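Local coordinates for isochorismatase hydrolase (PDB 3HB7), which belongs to the isochorismatase family and probably acts as a hydrolase, like the related cysteine hydrolases, at residues A9-D14 against V123-V128. Sequence-based numbering, arbitrary orientation.
Sequences AILVID and VVLTGV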
ATOM      1  N   ALA E   9       6.433  19.954  47.017  1.00 25.91           N
ATOM      2  CA  ALA E   9       5.047  20.079  46.650  1.00 25.63           C
ATOM      3  C   ALA E   9       4.708  19.023  45.636  1.00 25.45           C
ATOM      4  O   ALA E   9       5.423  18.798  44.693  1.00 25.42           O
ATOM      5  CB  ALA E   9       4.774  21.416  46.105  1.00 25.33           C
ATOM      6  N   ILE E  10       3.595  18.373  45.843  1.00 25.27           N
ATOM      7  CA  ILE E  10       3.167  17.357  44.944  1.00 24.98           C
ATOM      8  C   ILE E  10       1.980  17.892  44.234  1.00 24.46           C
ATOM      9  O   ILE E  10       1.013  18.231  44.848  1.00 24.21           O
ATOM     10  CB  ILE E  10       2.775  16.117  45.718  1.00 25.39           C
ATOM     11  CG1 ILE E  10       3.990  15.595  46.451  1.00 26.18           C
ATOM     12  CG2 ILE E  10       2.223  15.059  44.812  1.00 25.26           C
ATOM     13  CD1 ILE E  10       3.753  14.360  47.173  1.00 27.82           C
ATOM     14  N   LEU E  11       2.065  17.964  42.920  1.00 23.62           N
ATOM     15  CA  LEU E  11       1.009  18.547  42.136  1.00 22.74           C
ATOM     16  C   LEU E  11       0.139  17.473  41.559  1.00 22.19           C
ATOM     17  O   LEU E  11       0.590  16.617  40.874  1.00 21.56           O
ATOM     18  CB  LEU E  11       1.587  19.412  41.030  1.00 22.41           C
ATOM     19  CG  LEU E  11       2.667  20.348  41.520  1.00 22.71           C
ATOM     20  CD1 LEU E  11       3.309  21.107  40.419  1.00 23.21           C
ATOM     21  CD2 LEU E  11       2.126  21.271  42.508  1.00 21.10           C
ATOM     22  N   VAL E  12      -1.132  17.532  41.854  1.00 22.07           N
ATOM     23  CA  VAL E  12      -2.022  16.533  41.381  1.00 22.38           C
ATOM     24  C   VAL E  12      -2.831  17.155  40.297  1.00 22.88           C
ATOM     25  O   VAL E  12      -3.590  18.050  40.525  1.00 22.77           O
ATOM     26  CB  VAL E  12      -2.898  16.047  42.512  1.00 22.30           C
ATOM     27  CG1 VAL E  12      -3.762  14.948  42.068  1.00 22.09           C
ATOM     28  CG2 VAL E  12      -2.060  15.604  43.624  1.00 21.35           C
ATOM     29  N   ILE E  13      -2.624  16.666  39.091  1.00 23.25           N
ATOM     30  CA  ILE E  13      -3.080  17.364  37.927  1.00 23.20           C
ATOM     31  C   ILE E  13      -4.240  16.739  37.234  1.00 23.26           C
ATOM     32  O   ILE E  13      -4.149  15.708  36.657  1.00 23.46           O
ATOM     33  CB  ILE E  13      -1.943  17.524  36.930  1.00 23.16           C
ATOM     34  CG1 ILE E  13      -0.898  18.471  37.477  1.00 22.05           C
ATOM     35  CG2 ILE E  13      -2.449  18.050  35.664  1.00 22.02           C
ATOM     36  CD1 ILE E  13       0.434  18.160  37.037  1.00 23.03           C
ATOM     37  N   ASP E  14      -5.343  17.433  37.307  1.00 23.61           N
ATOM     38  CA  ASP E  14      -6.534  17.137  36.563  1.00 24.04           C
ATOM     39  C   ASP E  14      -7.223  15.809  36.794  1.00 24.40           C
ATOM     40  O   ASP E  14      -7.863  15.298  35.920  1.00 24.60           O
ATOM     41  CB  ASP E  14      -6.277  17.343  35.088  1.00 24.13           C
ATOM     42  CG  ASP E  14      -6.268  18.788  34.704  1.00 25.02           C
ATOM     43  OD1 ASP E  14      -6.673  19.632  35.493  1.00 24.20           O
ATOM     44  OD2 ASP E  14      -5.868  19.082  33.587  1.00 25.67           O
ATOM     45  N   VAL E 123       9.148  20.041  43.045  1.00 24.37           N
ATOM     46  CA  VAL E 123       7.797  19.695  42.708  1.00 24.96           C
ATOM     47  C   VAL E 123       7.764  18.308  42.152  1.00 24.87           C
ATOM     48  O   VAL E 123       8.634  17.923  41.434  1.00 24.93           O
ATOM     49  CB  VAL E 123       7.156  20.693  41.721  1.00 25.13           C
ATOM     50  CG1 VAL E 123       7.538  22.077  42.064  1.00 25.74           C
ATOM     51  CG2 VAL E 123       7.538  20.389  40.341  1.00 24.41           C
ATOM     52  N   VAL E 124       6.761  17.548  42.522  1.00 24.94           N
ATOM     53  CA  VAL E 124       6.641  16.205  42.022  1.00 25.20           C
ATOM     54  C   VAL E 124       5.303  15.975  41.357  1.00 25.43           C
ATOM     55  O   VAL E 124       4.296  16.384  41.848  1.00 25.31           O
ATOM     56  CB  VAL E 124       6.971  15.133  43.101  1.00 25.68           C
ATOM     57  CG1 VAL E 124       7.738  15.710  44.246  1.00 24.14           C
ATOM     58  CG2 VAL E 124       5.764  14.428  43.555  1.00 25.26           C
ATOM     59  N   LEU E 125       5.313  15.309  40.223  1.00 25.83           N
ATOM     60  CA  LEU E 125       4.193  15.334  39.309  1.00 26.33           C
ATOM     61  C   LEU E 125       3.335  14.111  39.296  1.00 26.25           C
ATOM     62  O   LEU E 125       3.825  13.022  39.184  1.00 26.36           O
ATOM     63  CB  LEU E 125       4.685  15.570  37.892  1.00 26.42           C
ATOM     64  CG  LEU E 125       5.055  16.971  37.489  1.00 27.65           C
ATOM     65  CD1 LEU E 125       3.994  17.845  37.925  1.00 28.49           C
ATOM     66  CD2 LEU E 125       6.319  17.363  38.119  1.00 29.74           C
ATOM     67  N   THR E 126       2.038  14.322  39.378  1.00 26.09           N
ATOM     68  CA  THR E 126       1.086  13.253  39.369  1.00 26.02           C
ATOM     69  C   THR E 126      -0.122  13.650  38.589  1.00 26.00           C
ATOM     70  O   THR E 126      -0.431  14.788  38.485  1.00 25.80           O
ATOM     71  CB  THR E 126       0.666  12.867  40.790  1.00 26.18           C
ATOM     72  OG1 THR E 126       0.030  13.961  41.420  1.00 25.58           O
ATOM     73  CG2 THR E 126       1.857  12.480  41.593  1.00 25.69           C
ATOM     74  N   GLY E 127      -0.841  12.690  38.073  1.00 26.05           N
ATOM     75  CA  GLY E 127      -1.955  13.034  37.249  1.00 26.23           C
ATOM     76  C   GLY E 127      -1.776  12.720  35.800  1.00 26.41           C
ATOM     77  O   GLY E 127      -0.973  11.913  35.411  1.00 26.31           O
ATOM     78  N   VAL E 128      -2.548  13.429  35.016  1.00 26.77           N
ATOM     79  CA  VAL E 128      -2.865  13.102  33.674  1.00 26.71           C
ATOM     80  C   VAL E 128      -2.946  14.381  32.824  1.00 26.82           C
ATOM     81  O   VAL E 128      -3.343  15.388  33.328  1.00 26.44           O
ATOM     82  CB  VAL E 128      -4.209  12.416  33.772  1.00 26.95           C
ATOM     83  CG1 VAL E 128      -5.265  13.135  33.087  1.00 27.64           C
ATOM     84  CG2 VAL E 128      -4.125  11.007  33.421  1.00 26.34           C
TER
HETATM   85  O   HOH W   1      -4.959  16.837  31.774  1.00 22.27           O
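Leu11 O is gripped twice by Thr126: Thr126 N lies nearly in line with the C=O of Leu11 at 3.1 Å, though its N-H is bent from the straight line, and Thr126 OG1 donates at 2.8 Å from above the carbonyl plane, 42° out of it. OG1 lies between the backbone N and carbonyl carbon of Thr126 (chi1 62°), which swings it across to Leu11 while CG2 stays near Ile10. The other backbone bonds alternate: Val124 N to Ala9 O, Leu11 N to Val124 O, Ile13 N to Thr126 O, then Val128 N to Ile13 O beyond the corner at Gly127, whose backbone angles would press a CB against the preceding carbonyl O.

Apolar side chains line both faces. Beside Thr126, Val124 CG2 packs on Ile10 CG1 at 3.6 Å; on the other face Leu125 CD1 meets Ile13 CD1 at 3.7 Å, and helix 133-143 covers Leu11 and Ile13 through Thr137.

Past the strands, one water donates to Asp14 OD2 and Val128 O; Lys100 salt-bridges OD2, and Glu60 N binds OD1. Backbone bonds, a buried hydroxyl and apolar contacts thus join central strands whose C-terminal ends carry Asp14, with Lys100 and Cys133 beside it, consistent with the family's Asp-Lys-Cys active site.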